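Local coordinates for putative phosphosugar isomerase (Clostridium difficile, PDB 3G68), which probably binds and isomerises a phosphorylated sugar through a pair of SIS domains, although its substrate and reaction are not firmly established, at residues S24-V29 with M155-Q160; K36-G41 with T84-V89; N58-D63 with K165-S170. All blocks are in the same frame, centred on the assembly; numbering follows the deposited sequence.

In the fold
From the N terminus, segment 24-29, the end of helix 22-25 and the turn after it, comes first, followed by strand 36-40 and then the end of helix 43-59 at 58-63. The chain returns at 84-89 to close contact 2, enclosing 42 residues between neighbouring strands of the first parallel sheet. It closes contact 1 at 155-160, so contact 2 nests inside contact 1. Contact 3, completed last at 165-170, crosses both. Helix 145-165 and the turn after it thereby join 24-29, the sheet and helix 43-59. The contacts touch one another: V29 and L157 reach L85 and V87, L59 packs against G158, and I37 meets L60 and I62.

Contact 1. Residues S24-V29 with M155-Q160; sequences SLFNEV and MLLGLQ
F26 offers the aromatic side chain around which residues 24-29 meet the helix turn 155-160, and it can be followed atom by atom. Its CB lies 3.6 Å from Q160 OE1, with Q160 CG nearly as close; these are van der Waals contacts. Chi1 of -62° sets CG anti to the carbonyl carbon of F26, and from there the ring reaches the helix. Along one side of the ring, CD1 approaches L157 CD1, and CE1 lies 3.8 Å from L157 CB. Along the other, CD2 passes Q160 CG obliquely before CE2 settles 3.6 Å from L156 CB. At the tip, CZ is 3.8 Å from L157 N. The backbone of the helix is thus part of the surface met by the phenyl group: L157 N and L156 C both lie over one ring face, displaced toward its rim. L25 CB lies over the opposite face, again toward the rim.

V29 adds a second apolar contact. Its CG1 sits at the edge of the F26 ring, in the ring plane, and touches L157 CD1 at 3.7 Å, the two side chains crossing at about a right angle. That one methyl of L157 therefore meets both V29 and F26. No hydrogen bond joins the segments. Q160 presents its CG and carbonyl oxygen to F26, while NE2 is hydrogen-bonded to Y173 OH and D23 OD1, an arrangement that helps fix the rotation of the amide.

As an example of a side chain just past a helix end filling a buried interface, F26 joins the exit from helix 22-25 to helix 145-165. L156 also packs on I177 of helix 170-184, L159 faces Y55 of helix 43-59, and V29 touches Y129 of strand 129-130.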
ATOM      1  N   SER B  24      33.555 -25.055  16.187  1.00 16.31           N
ATOM      2  CA  SER B  24      33.681 -25.973  17.324  1.00 16.58           C
ATOM      3  C   SER B  24      34.620 -27.124  17.001  1.00 16.61           C
ATOM      4  O   SER B  24      35.574 -27.379  17.737  1.00 15.59           O
ATOM      5  CB  SER B  24      32.306 -26.505  17.763  1.00 18.39           C
ATOM      6  OG  SER B  24      32.409 -27.535  18.747  1.00 19.79           O
ATOM      7  N   LEU B  25      34.383 -27.788  15.872  1.00 16.39           N
ATOM      8  CA  LEU B  25      35.138 -28.969  15.501  1.00 16.69           C
ATOM      9  C   LEU B  25      36.654 -28.740  15.329  1.00 16.78           C
ATOM     10  O   LEU B  25      37.445 -29.541  15.804  1.00 17.17           O
ATOM     11  CB  LEU B  25      34.557 -29.624  14.238  1.00 17.39           C
ATOM     12  CG  LEU B  25      35.171 -30.980  13.886  1.00 12.97           C
ATOM     13  CD1 LEU B  25      34.848 -31.983  14.980  1.00 16.61           C
ATOM     14  CD2 LEU B  25      34.645 -31.459  12.539  1.00 18.53           C
ATOM     15  N   PHE B  26      37.034 -27.635  14.691  1.00 15.90           N
ATOM     16  CA  PHE B  26      38.433 -27.344  14.394  1.00 14.86           C
ATOM     17  C   PHE B  26      39.127 -26.382  15.374  1.00 15.63           C
ATOM     18  O   PHE B  26      40.255 -25.935  15.121  1.00 14.00           O
ATOM     19  CB  PHE B  26      38.496 -26.767  12.985  1.00 15.32           C
ATOM     20  CG  PHE B  26      38.020 -27.734  11.938  1.00 16.41           C
ATOM     21  CD1 PHE B  26      38.807 -28.837  11.597  1.00 14.43           C
ATOM     22  CD2 PHE B  26      36.782 -27.575  11.311  1.00 15.38           C
ATOM     23  CE1 PHE B  26      38.372 -29.764  10.640  1.00 15.73           C
ATOM     24  CE2 PHE B  26      36.351 -28.509  10.343  1.00 16.00           C
ATOM     25  CZ  PHE B  26      37.162 -29.589  10.006  1.00 16.47           C
ATOM     26  N   ASN B  27      38.472 -26.083  16.491  1.00 15.43           N
ATOM     27  CA  ASN B  27      39.008 -25.092  17.405  1.00 17.68           C
ATOM     28  C   ASN B  27      40.380 -25.409  17.995  1.00 17.97           C
ATOM     29  O   ASN B  27      41.164 -24.493  18.212  1.00 17.53           O
ATOM     30  CB  ASN B  27      38.072 -24.839  18.568  1.00 18.71           C
ATOM     31  CG  ASN B  27      38.434 -23.552  19.310  1.00 22.31           C
ATOM     32  OD1 ASN B  27      38.450 -22.463  18.725  1.00 25.07           O
ATOM     33  ND2 ASN B  27      38.760 -23.679  20.566  1.00 21.55           N
ATOM     34  N   GLU B  28      40.653 -26.692  18.227  1.00 19.12           N
ATOM     35  CA  GLU B  28      41.912 -27.140  18.839  0.60 19.64           C
ATOM     36  C   GLU B  28      42.979 -27.371  17.776  1.00 19.29           C
ATOM     37  O   GLU B  28      44.086 -26.866  17.887  1.00 20.87           O
ATOM     38  CB  GLU B  28      41.697 -28.433  19.652  0.60 19.58           C
ATOM     39  CG  GLU B  28      42.898 -28.870  20.528  0.60 19.01           C
ATOM     40  CD  GLU B  28      42.825 -30.316  21.003  0.60 20.24           C
ATOM     41  OE1 GLU B  28      42.072 -31.113  20.402  0.60 25.51           O
ATOM     42  OE2 GLU B  28      43.570 -30.684  21.949  0.60 20.68           O
ATOM     43  N   VAL B  29      42.652 -28.142  16.744  1.00 19.19           N
ATOM     44  CA  VAL B  29      43.642 -28.444  15.701  1.00 18.76           C
ATOM     45  C   VAL B  29      44.184 -27.181  15.004  1.00 17.95           C
ATOM     46  O   VAL B  29      45.329 -27.171  14.593  1.00 18.85           O
ATOM     47  CB  VAL B  29      43.120 -29.491  14.654  1.00 18.62           C
ATOM     48  CG1 VAL B  29      41.983 -28.902  13.824  1.00 19.42           C
ATOM     49  CG2 VAL B  29      44.276 -30.001  13.760  1.00 21.67           C
HETATM   50  N   MSE B 155      38.494 -29.112   3.414  1.00 12.63           N
HETATM   51  CA  MSE B 155      38.550 -27.726   3.045  1.00 13.92           C
HETATM   52  C   MSE B 155      38.394 -26.835   4.286  1.00 12.37           C
HETATM   53  O   MSE B 155      39.078 -25.836   4.391  1.00 13.93           O
HETATM   54  CB  MSE B 155      37.479 -27.378   2.006  1.00 13.92           C
HETATM   55  CG  MSE B 155      37.765 -27.970   0.646  1.00 14.72           C
HETATM   56 SE   MSE B 155      36.377 -27.417  -0.583  0.75 20.63          SE
HETATM   57  CE  MSE B 155      37.194 -27.889  -2.277  1.00 11.21           C
ATOM     58  N   LEU B 156      37.452 -27.178   5.165  1.00 11.53           N
ATOM     59  CA  LEU B 156      37.205 -26.419   6.392  1.00 11.82           C
ATOM     60  C   LEU B 156      38.463 -26.398   7.264  1.00 12.61           C
ATOM     61  O   LEU B 156      38.852 -25.317   7.732  1.00 14.37           O
ATOM     62  CB  LEU B 156      35.998 -26.965   7.140  1.00 12.34           C
ATOM     63  CG  LEU B 156      34.697 -26.625   6.391  1.00 16.29           C
ATOM     64  CD1 LEU B 156      33.529 -27.348   6.990  1.00  9.80           C
ATOM     65  CD2 LEU B 156      34.457 -25.102   6.360  1.00 16.66           C
ATOM     66  N   LEU B 157      39.113 -27.552   7.420  1.00 12.39           N
ATOM     67  CA  LEU B 157      40.403 -27.642   8.142  1.00 14.78           C
ATOM     68  C   LEU B 157      41.363 -26.573   7.636  1.00 15.37           C
ATOM     69  O   LEU B 157      41.964 -25.840   8.445  1.00 16.02           O
ATOM     70  CB  LEU B 157      41.059 -29.017   8.008  1.00 14.00           C
ATOM     71  CG  LEU B 157      42.494 -29.204   8.577  1.00 15.18           C
ATOM     72  CD1 LEU B 157      42.505 -28.989  10.112  1.00 16.74           C
ATOM     73  CD2 LEU B 157      43.062 -30.582   8.163  1.00 16.05           C
ATOM     74  N   GLY B 158      41.511 -26.505   6.310  1.00 14.78           N
ATOM     75  CA  GLY B 158      42.361 -25.515   5.649  1.00 14.25           C
ATOM     76  C   GLY B 158      41.960 -24.097   5.998  1.00 13.46           C
ATOM     77  O   GLY B 158      42.767 -23.316   6.488  1.00 12.81           O
ATOM     78  N   LEU B 159      40.697 -23.775   5.764  1.00 12.96           N
ATOM     79  CA  LEU B 159      40.161 -22.442   6.036  1.00 13.07           C
ATOM     80  C   LEU B 159      40.337 -21.978   7.495  1.00 13.21           C
ATOM     81  O   LEU B 159      40.645 -20.813   7.754  1.00 14.20           O
ATOM     82  CB  LEU B 159      38.677 -22.391   5.608  1.00 13.55           C
ATOM     83  CG  LEU B 159      38.433 -22.338   4.087  1.00 12.79           C
ATOM     84  CD1 LEU B 159      36.931 -22.558   3.723  1.00 12.78           C
ATOM     85  CD2 LEU B 159      38.933 -20.988   3.526  1.00 12.69           C
ATOM     86  N   GLN B 160      40.109 -22.897   8.420  1.00 14.78           N
ATOM     87  CA  GLN B 160      40.222 -22.679   9.865  1.00 14.73           C
ATOM     88  C   GLN B 160      41.665 -22.424  10.273  1.00 14.76           C
ATOM     89  O   GLN B 160      41.936 -21.550  11.097  1.00 13.05           O
ATOM     90  CB  GLN B 160      39.647 -23.886  10.612  1.00 14.93           C
ATOM     91  CG  GLN B 160      38.091 -23.973  10.548  1.00 15.70           C
ATOM     92  CD  GLN B 160      37.408 -23.231  11.685  1.00 16.55           C
ATOM     93  OE1 GLN B 160      37.915 -23.209  12.795  1.00 20.06           O
ATOM     94  NE2 GLN B 160      36.221 -22.661  11.421  1.00 15.12           N
TER

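Contact 2. Residues K36-G41 with T84-V89; sequences KIIITG and TLVVGV
K36, I38 and T40 grip L85, V87 and V89 in a parallel ladder of five backbone hydrogen bonds. K36 O accepts L85 N, I38 N donates to L85 O and I38 O accepts V87 N; T40 N and T40 O do the same with V87 O and V89 N. The middle bond, V87 N to I38 O, is 2.7 Å long and nearly straight at 172°. CA-H...O contacts supplement the ladder, such as T84 CA to K36 O at 3.3 Å.

Side chains from the two strands then meet in staggered pairs. On one face, I37 CG2 lies 4.2 Å from V87 CG2, and I39 CG2 lies 3.9 Å from V89 CG2, each pair side by side and pointing the same way. On the other face, I38 CD1 approaches T84 CG2 at 3.9 Å, and T40 CG2 meets V86 CG1 at 4.0 Å; both pairs cross obliquely.

A second shell positions the polar groups. With chi1 at -170°, T40 OG1 is anti to its backbone N and hydrogen-bonded to M67 O, while T84 OG1 bonds to N81 OD1. I37 and I39 make backbone bonds to strand 63-67.

The two are thus the second and third of the five parallel strands of the SIS-domain sheet, with strand order 2-1-3-4-5. A citrate, probably from the crystallisation liquor, is bound near V89. Strand 63-67 flanks 36-40, strand 111-116 flanks 84-90, and helix 145-165 covers the I37, I39 and V89 face through I161, L154 and T150.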
ATOM      1  N   LYS B  36      53.845 -29.243   7.877  1.00 23.13           N
ATOM      2  CA  LYS B  36      53.454 -30.143   6.795  1.00 21.45           C
ATOM      3  C   LYS B  36      52.163 -30.864   7.153  1.00 19.96           C
ATOM      4  O   LYS B  36      51.905 -31.154   8.323  1.00 18.53           O
ATOM      5  CB  LYS B  36      54.579 -31.158   6.551  1.00 22.70           C
ATOM      6  CG  LYS B  36      54.367 -32.159   5.413  1.00 21.82           C
ATOM      7  CD  LYS B  36      55.665 -32.956   5.143  1.00 23.63           C
ATOM      8  CE  LYS B  36      55.513 -33.931   3.999  1.00 25.03           C
ATOM      9  NZ  LYS B  36      56.794 -34.653   3.718  1.00 25.64           N
ATOM     10  N   ILE B  37      51.331 -31.111   6.135  1.00 19.92           N
ATOM     11  CA  ILE B  37      50.143 -31.924   6.271  1.00 17.02           C
ATOM     12  C   ILE B  37      50.220 -33.065   5.243  1.00 16.99           C
ATOM     13  O   ILE B  37      50.489 -32.831   4.074  1.00 18.12           O
ATOM     14  CB  ILE B  37      48.867 -31.101   6.031  1.00 16.49           C
ATOM     15  CG1 ILE B  37      48.661 -30.105   7.172  1.00 18.36           C
ATOM     16  CG2 ILE B  37      47.669 -32.024   5.954  1.00 15.84           C
ATOM     17  CD1 ILE B  37      47.570 -29.056   6.885  1.00 16.34           C
ATOM     18  N   ILE B  38      50.018 -34.290   5.714  1.00 16.96           N
ATOM     19  CA  ILE B  38      49.906 -35.462   4.887  1.00 18.34           C
ATOM     20  C   ILE B  38      48.467 -35.964   5.073  1.00 17.52           C
ATOM     21  O   ILE B  38      48.006 -36.113   6.215  1.00 17.94           O
ATOM     22  CB  ILE B  38      50.906 -36.572   5.306  1.00 17.39           C
ATOM     23  CG1 ILE B  38      52.363 -36.084   5.151  1.00 18.58           C
ATOM     24  CG2 ILE B  38      50.656 -37.815   4.489  1.00 20.60           C
ATOM     25  CD1 ILE B  38      53.427 -36.978   5.853  1.00 19.30           C
ATOM     26  N   ILE B  39      47.744 -36.145   3.968  1.00 17.54           N
ATOM     27  CA  ILE B  39      46.399 -36.704   3.998  1.00 17.27           C
ATOM     28  C   ILE B  39      46.513 -38.117   3.458  1.00 17.87           C
ATOM     29  O   ILE B  39      47.054 -38.292   2.373  1.00 16.16           O
ATOM     30  CB  ILE B  39      45.422 -35.933   3.099  1.00 17.67           C
ATOM     31  CG1 ILE B  39      45.357 -34.456   3.474  1.00 15.05           C
ATOM     32  CG2 ILE B  39      44.054 -36.589   3.179  1.00 20.72           C
ATOM     33  CD1 ILE B  39      44.719 -33.588   2.374  1.00 19.57           C
ATOM     34  N   THR B  40      46.033 -39.116   4.202  1.00 18.41           N
ATOM     35  CA  THR B  40      46.129 -40.503   3.752  1.00 19.18           C
ATOM     36  C   THR B  40      44.866 -41.303   4.036  1.00 19.61           C
ATOM     37  O   THR B  40      44.201 -41.097   5.055  1.00 20.06           O
ATOM     38  CB  THR B  40      47.391 -41.244   4.341  1.00 18.56           C
ATOM     39  OG1 THR B  40      47.549 -42.513   3.692  1.00 19.05           O
ATOM     40  CG2 THR B  40      47.279 -41.478   5.843  1.00 17.62           C
ATOM     41  N   GLY B  41      44.546 -42.200   3.101  1.00 18.03           N
ATOM     42  CA  GLY B  41      43.410 -43.126   3.192  1.00 17.57           C
ATOM     43  C   GLY B  41      43.346 -44.025   1.961  1.00 17.96           C
ATOM     44  O   GLY B  41      44.109 -43.826   1.010  1.00 18.36           O
ATOM     45  N   THR B  84      54.558 -31.947  11.637  1.00 27.22           N
ATOM     46  CA  THR B  84      53.843 -32.638  10.572  1.00 26.98           C
ATOM     47  C   THR B  84      52.580 -33.282  11.115  1.00 27.05           C
ATOM     48  O   THR B  84      52.656 -34.093  12.030  1.00 29.16           O
ATOM     49  CB  THR B  84      54.694 -33.766   9.935  1.00 26.76           C
ATOM     50  OG1 THR B  84      55.853 -33.187   9.335  1.00 27.60           O
ATOM     51  CG2 THR B  84      53.877 -34.535   8.866  1.00 25.28           C
ATOM     52  N   LEU B  85      51.437 -32.931  10.533  1.00 26.29           N
ATOM     53  CA  LEU B  85      50.135 -33.502  10.896  1.00 25.65           C
ATOM     54  C   LEU B  85      49.726 -34.550   9.845  1.00 24.56           C
ATOM     55  O   LEU B  85      49.619 -34.236   8.644  1.00 23.18           O
ATOM     56  CB  LEU B  85      49.062 -32.410  10.970  1.00 24.91           C
ATOM     57  CG  LEU B  85      47.590 -32.820  11.199  1.00 26.85           C
ATOM     58  CD1 LEU B  85      47.393 -33.399  12.604  1.00 23.16           C
ATOM     59  CD2 LEU B  85      46.605 -31.644  10.923  1.00 24.03           C
ATOM     60  N   VAL B  86      49.523 -35.791  10.285  1.00 24.59           N
ATOM     61  CA  VAL B  86      49.011 -36.837   9.386  1.00 25.26           C
ATOM     62  C   VAL B  86      47.502 -36.917   9.615  1.00 24.93           C
ATOM     63  O   VAL B  86      47.039 -37.181  10.738  1.00 26.58           O
ATOM     64  CB  VAL B  86      49.663 -38.216   9.596  1.00 25.89           C
ATOM     65  CG1 VAL B  86      49.021 -39.254   8.666  1.00 24.61           C
ATOM     66  CG2 VAL B  86      51.141 -38.121   9.343  1.00 26.23           C
ATOM     67  N   VAL B  87      46.742 -36.643   8.561  1.00 24.28           N
ATOM     68  CA  VAL B  87      45.297 -36.727   8.618  1.00 23.03           C
ATOM     69  C   VAL B  87      44.888 -38.059   7.982  1.00 23.39           C
ATOM     70  O   VAL B  87      44.980 -38.229   6.764  1.00 22.42           O
ATOM     71  CB  VAL B  87      44.614 -35.558   7.909  1.00 22.23           C
ATOM     72  CG1 VAL B  87      43.111 -35.654   8.093  1.00 19.06           C
ATOM     73  CG2 VAL B  87      45.126 -34.206   8.433  1.00 24.46           C
ATOM     74  N   GLY B  88      44.475 -39.001   8.832  1.00 23.06           N
ATOM     75  CA  GLY B  88      43.954 -40.288   8.395  1.00 22.70           C
ATOM     76  C   GLY B  88      42.468 -40.137   8.072  1.00 21.80           C
ATOM     77  O   GLY B  88      41.696 -39.656   8.909  1.00 22.63           O
ATOM     78  N   VAL B  89      42.072 -40.549   6.871  1.00 19.40           N
ATOM     79  CA  VAL B  89      40.685 -40.478   6.386  1.00 18.30           C
ATOM     80  C   VAL B  89      40.137 -41.898   6.154  1.00 18.87           C
ATOM     81  O   VAL B  89      40.738 -42.693   5.429  1.00 16.43           O
ATOM     82  CB  VAL B  89      40.631 -39.670   5.092  1.00 18.00           C
ATOM     83  CG1 VAL B  89      39.176 -39.529   4.570  1.00 15.20           C
ATOM     84  CG2 VAL B  89      41.253 -38.287   5.293  1.00 17.99           C
TER

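Contact 3. Residues N58-D63 with K165-S170; sequences NLLDID and KGIISS
D61 and I167 are brought tip to tip by similar first torsions: chi1 of -67° places D61 CG anti to its carbonyl carbon, and chi1 of -58° does the same for I167 CG1. The meeting joins two loops of the SIS domain's alpha/beta fold. Residues 165-170 include the Schellman motif that ends helix 145-165 and lead on to helix 170-184, while 58-63 lead from helix 43-59 into strand 63-67, within a beta-alpha-beta unit.

At the tips, D61 OD2 lies 3.5 Å from I167 CG1 and equally near CD1, and D61 CG is 3.6 Å from that terminal methyl. A carboxylate thus rests against an aliphatic branch, a van der Waals contact at the surface. The other branch of I167 turns to the end of the helix: CG2 is 3.5 Å from L59 O. I167 CD1 touches L60 as well, 3.8 Å from L60 CA and 4.2 Å from L60 CD2. I167 therefore touches three successive residues, from the last turn of helix 43-59 into the loop.

A second apolar pair lies beside it. L59 CD1 touches I168 CG2 at 4.0 Å, the side chains crossing at about a right angle, and both residues also pack on L159 of helix 145-165. L60 points its CB away from residues 165-170, but CD2 comes back to I167; the side chain also packs on I161 of helix 145-165 and I37 of strand 36-40.

The connection illustrates how a short interhelical turn can present consecutive apolar side chains to a helix end. G166, with a phi of 90°, completes the Schellman turn just before I167. After I168, S169 is the N-cap of helix 170-184, its OG hydrogen-bonded to K172 N.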
ATOM      1  N   ASN B  58      47.160 -24.426  -2.381  1.00 20.08           N
ATOM      2  CA  ASN B  58      46.942 -23.037  -2.741  1.00 21.01           C
ATOM      3  C   ASN B  58      46.633 -22.163  -1.508  1.00 21.10           C
ATOM      4  O   ASN B  58      47.193 -21.086  -1.362  1.00 21.31           O
ATOM      5  CB  ASN B  58      45.811 -22.942  -3.747  1.00 20.48           C
ATOM      6  CG  ASN B  58      45.564 -21.544  -4.221  1.00 24.60           C
ATOM      7  OD1 ASN B  58      44.668 -20.857  -3.707  1.00 26.01           O
ATOM      8  ND2 ASN B  58      46.360 -21.090  -5.178  1.00 25.43           N
ATOM      9  N   LEU B  59      45.801 -22.656  -0.596  1.00 21.29           N
ATOM     10  CA  LEU B  59      45.380 -21.884   0.589  1.00 21.88           C
ATOM     11  C   LEU B  59      46.462 -21.703   1.652  1.00 21.73           C
ATOM     12  O   LEU B  59      46.700 -20.588   2.112  1.00 23.64           O
ATOM     13  CB  LEU B  59      44.154 -22.551   1.232  1.00 21.42           C
ATOM     14  CG  LEU B  59      43.430 -21.883   2.403  1.00 21.14           C
ATOM     15  CD1 LEU B  59      42.968 -20.477   2.046  1.00 20.99           C
ATOM     16  CD2 LEU B  59      42.265 -22.734   2.844  1.00 21.50           C
ATOM     17  N   LEU B  60      47.115 -22.796   2.032  1.00 21.35           N
ATOM     18  CA  LEU B  60      48.085 -22.788   3.119  1.00 20.53           C
ATOM     19  C   LEU B  60      49.536 -22.473   2.702  1.00 21.90           C
ATOM     20  O   LEU B  60      49.864 -22.416   1.492  1.00 22.26           O
ATOM     21  CB  LEU B  60      48.023 -24.132   3.850  1.00 19.57           C
ATOM     22  CG  LEU B  60      46.661 -24.542   4.397  1.00 20.10           C
ATOM     23  CD1 LEU B  60      46.745 -25.913   4.975  1.00 16.46           C
ATOM     24  CD2 LEU B  60      46.205 -23.490   5.461  1.00 19.51           C
ATOM     25  N   ASP B  61      50.368 -22.284   3.738  1.00 21.06           N
ATOM     26  CA  ASP B  61      51.810 -21.990   3.644  1.00 21.81           C
ATOM     27  C   ASP B  61      52.718 -23.133   4.040  1.00 23.55           C
ATOM     28  O   ASP B  61      53.889 -22.917   4.368  1.00 26.95           O
ATOM     29  CB  ASP B  61      52.135 -20.857   4.618  1.00 22.03           C
ATOM     30  CG  ASP B  61      51.523 -19.599   4.238  1.00 19.98           C
ATOM     31  OD1 ASP B  61      51.150 -19.505   3.042  1.00 26.48           O
ATOM     32  OD2 ASP B  61      51.450 -18.706   5.115  1.00 17.18           O
ATOM     33  N   ILE B  62      52.191 -24.341   4.057  1.00 22.29           N
ATOM     34  CA  ILE B  62      52.941 -25.500   4.445  1.00 22.52           C
ATOM     35  C   ILE B  62      52.648 -26.509   3.348  1.00 23.29           C
ATOM     36  O   ILE B  62      51.592 -26.439   2.707  1.00 22.47           O
ATOM     37  CB  ILE B  62      52.518 -26.031   5.863  1.00 22.84           C
ATOM     38  CG1 ILE B  62      51.011 -26.286   5.976  1.00 25.33           C
ATOM     39  CG2 ILE B  62      52.913 -25.033   6.967  1.00 22.76           C
ATOM     40  CD1 ILE B  62      50.650 -27.136   7.150  1.00 23.86           C
ATOM     41  N   ASP B  63      53.560 -27.429   3.114  1.00 23.82           N
ATOM     42  CA  ASP B  63      53.302 -28.471   2.135  1.00 24.44           C
ATOM     43  C   ASP B  63      52.132 -29.315   2.572  1.00 22.24           C
ATOM     44  O   ASP B  63      52.031 -29.691   3.742  1.00 21.11           O
ATOM     45  CB  ASP B  63      54.502 -29.412   1.967  1.00 26.73           C
ATOM     46  CG  ASP B  63      55.586 -28.848   1.078  1.00 34.04           C
ATOM     47  OD1 ASP B  63      56.679 -29.448   1.090  1.00 43.99           O
ATOM     48  OD2 ASP B  63      55.365 -27.843   0.367  1.00 41.65           O
ATOM     49  N   LYS B 165      46.021 -18.643  11.580  1.00 18.93           N
ATOM     50  CA  LYS B 165      47.429 -18.292  11.341  1.00 18.53           C
ATOM     51  C   LYS B 165      47.640 -16.956  10.594  1.00 16.95           C
ATOM     52  O   LYS B 165      48.772 -16.506  10.423  1.00 17.58           O
ATOM     53  CB  LYS B 165      48.162 -19.463  10.653  1.00 19.13           C
ATOM     54  CG  LYS B 165      48.056 -20.849  11.401  1.00 20.11           C
ATOM     55  CD  LYS B 165      48.322 -20.807  12.926  1.00 21.29           C
ATOM     56  CE  LYS B 165      48.519 -22.232  13.490  1.00 25.37           C
ATOM     57  NZ  LYS B 165      48.729 -22.303  15.001  1.00 22.21           N
ATOM     58  N   GLY B 166      46.561 -16.324  10.161  1.00 17.08           N
ATOM     59  CA  GLY B 166      46.623 -15.022   9.510  1.00 16.47           C
ATOM     60  C   GLY B 166      46.781 -14.966   8.004  1.00 16.77           C
ATOM     61  O   GLY B 166      46.963 -13.882   7.455  1.00 16.33           O
ATOM     62  N   ILE B 167      46.679 -16.103   7.318  1.00 16.74           N
ATOM     63  CA  ILE B 167      46.811 -16.124   5.850  1.00 16.76           C
ATOM     64  C   ILE B 167      45.617 -15.417   5.198  1.00 17.54           C
ATOM     65  O   ILE B 167      45.762 -14.763   4.151  1.00 16.86           O
ATOM     66  CB  ILE B 167      46.905 -17.570   5.287  1.00 16.89           C
ATOM     67  CG1 ILE B 167      48.096 -18.322   5.886  1.00 19.58           C
ATOM     68  CG2 ILE B 167      47.043 -17.551   3.757  1.00 17.08           C
ATOM     69  CD1 ILE B 167      48.139 -19.802   5.478  1.00 16.59           C
ATOM     70  N   ILE B 168      44.444 -15.578   5.822  1.00 17.50           N
ATOM     71  CA  ILE B 168      43.218 -14.951   5.362  1.00 16.97           C
ATOM     72  C   ILE B 168      42.573 -14.194   6.507  1.00 16.63           C
ATOM     73  O   ILE B 168      42.711 -14.571   7.668  1.00 17.47           O
ATOM     74  CB  ILE B 168      42.224 -15.974   4.737  1.00 17.56           C
ATOM     75  CG1 ILE B 168      41.684 -16.979   5.769  1.00 18.25           C
ATOM     76  CG2 ILE B 168      42.896 -16.741   3.585  1.00 16.48           C
ATOM     77  CD1 ILE B 168      40.691 -17.993   5.172  1.00 17.88           C
ATOM     78  N   SER B 169      41.849 -13.136   6.170  1.00 16.60           N
ATOM     79  CA  SER B 169      41.108 -12.347   7.147  1.00 16.87           C
ATOM     80  C   SER B 169      39.829 -13.072   7.539  1.00 17.19           C
ATOM     81  O   SER B 169      39.436 -14.068   6.916  1.00 15.57           O
ATOM     82  CB  SER B 169      40.695 -10.995   6.567  1.00 17.06           C
ATOM     83  OG  SER B 169      39.760 -11.150   5.513  1.00 16.88           O
ATOM     84  N   SER B 170      39.161 -12.545   8.548  1.00 17.60           N
ATOM     85  CA  SER B 170      37.877 -13.109   8.955  1.00 19.06           C
ATOM     86  C   SER B 170      36.845 -12.939   7.850  1.00 18.54           C
ATOM     87  O   SER B 170      36.045 -13.855   7.651  1.00 19.17           O
ATOM     88  CB  SER B 170      37.363 -12.508  10.271  1.00 20.11           C
ATOM     89  OG  SER B 170      38.229 -12.925  11.313  1.00 31.28           O
TER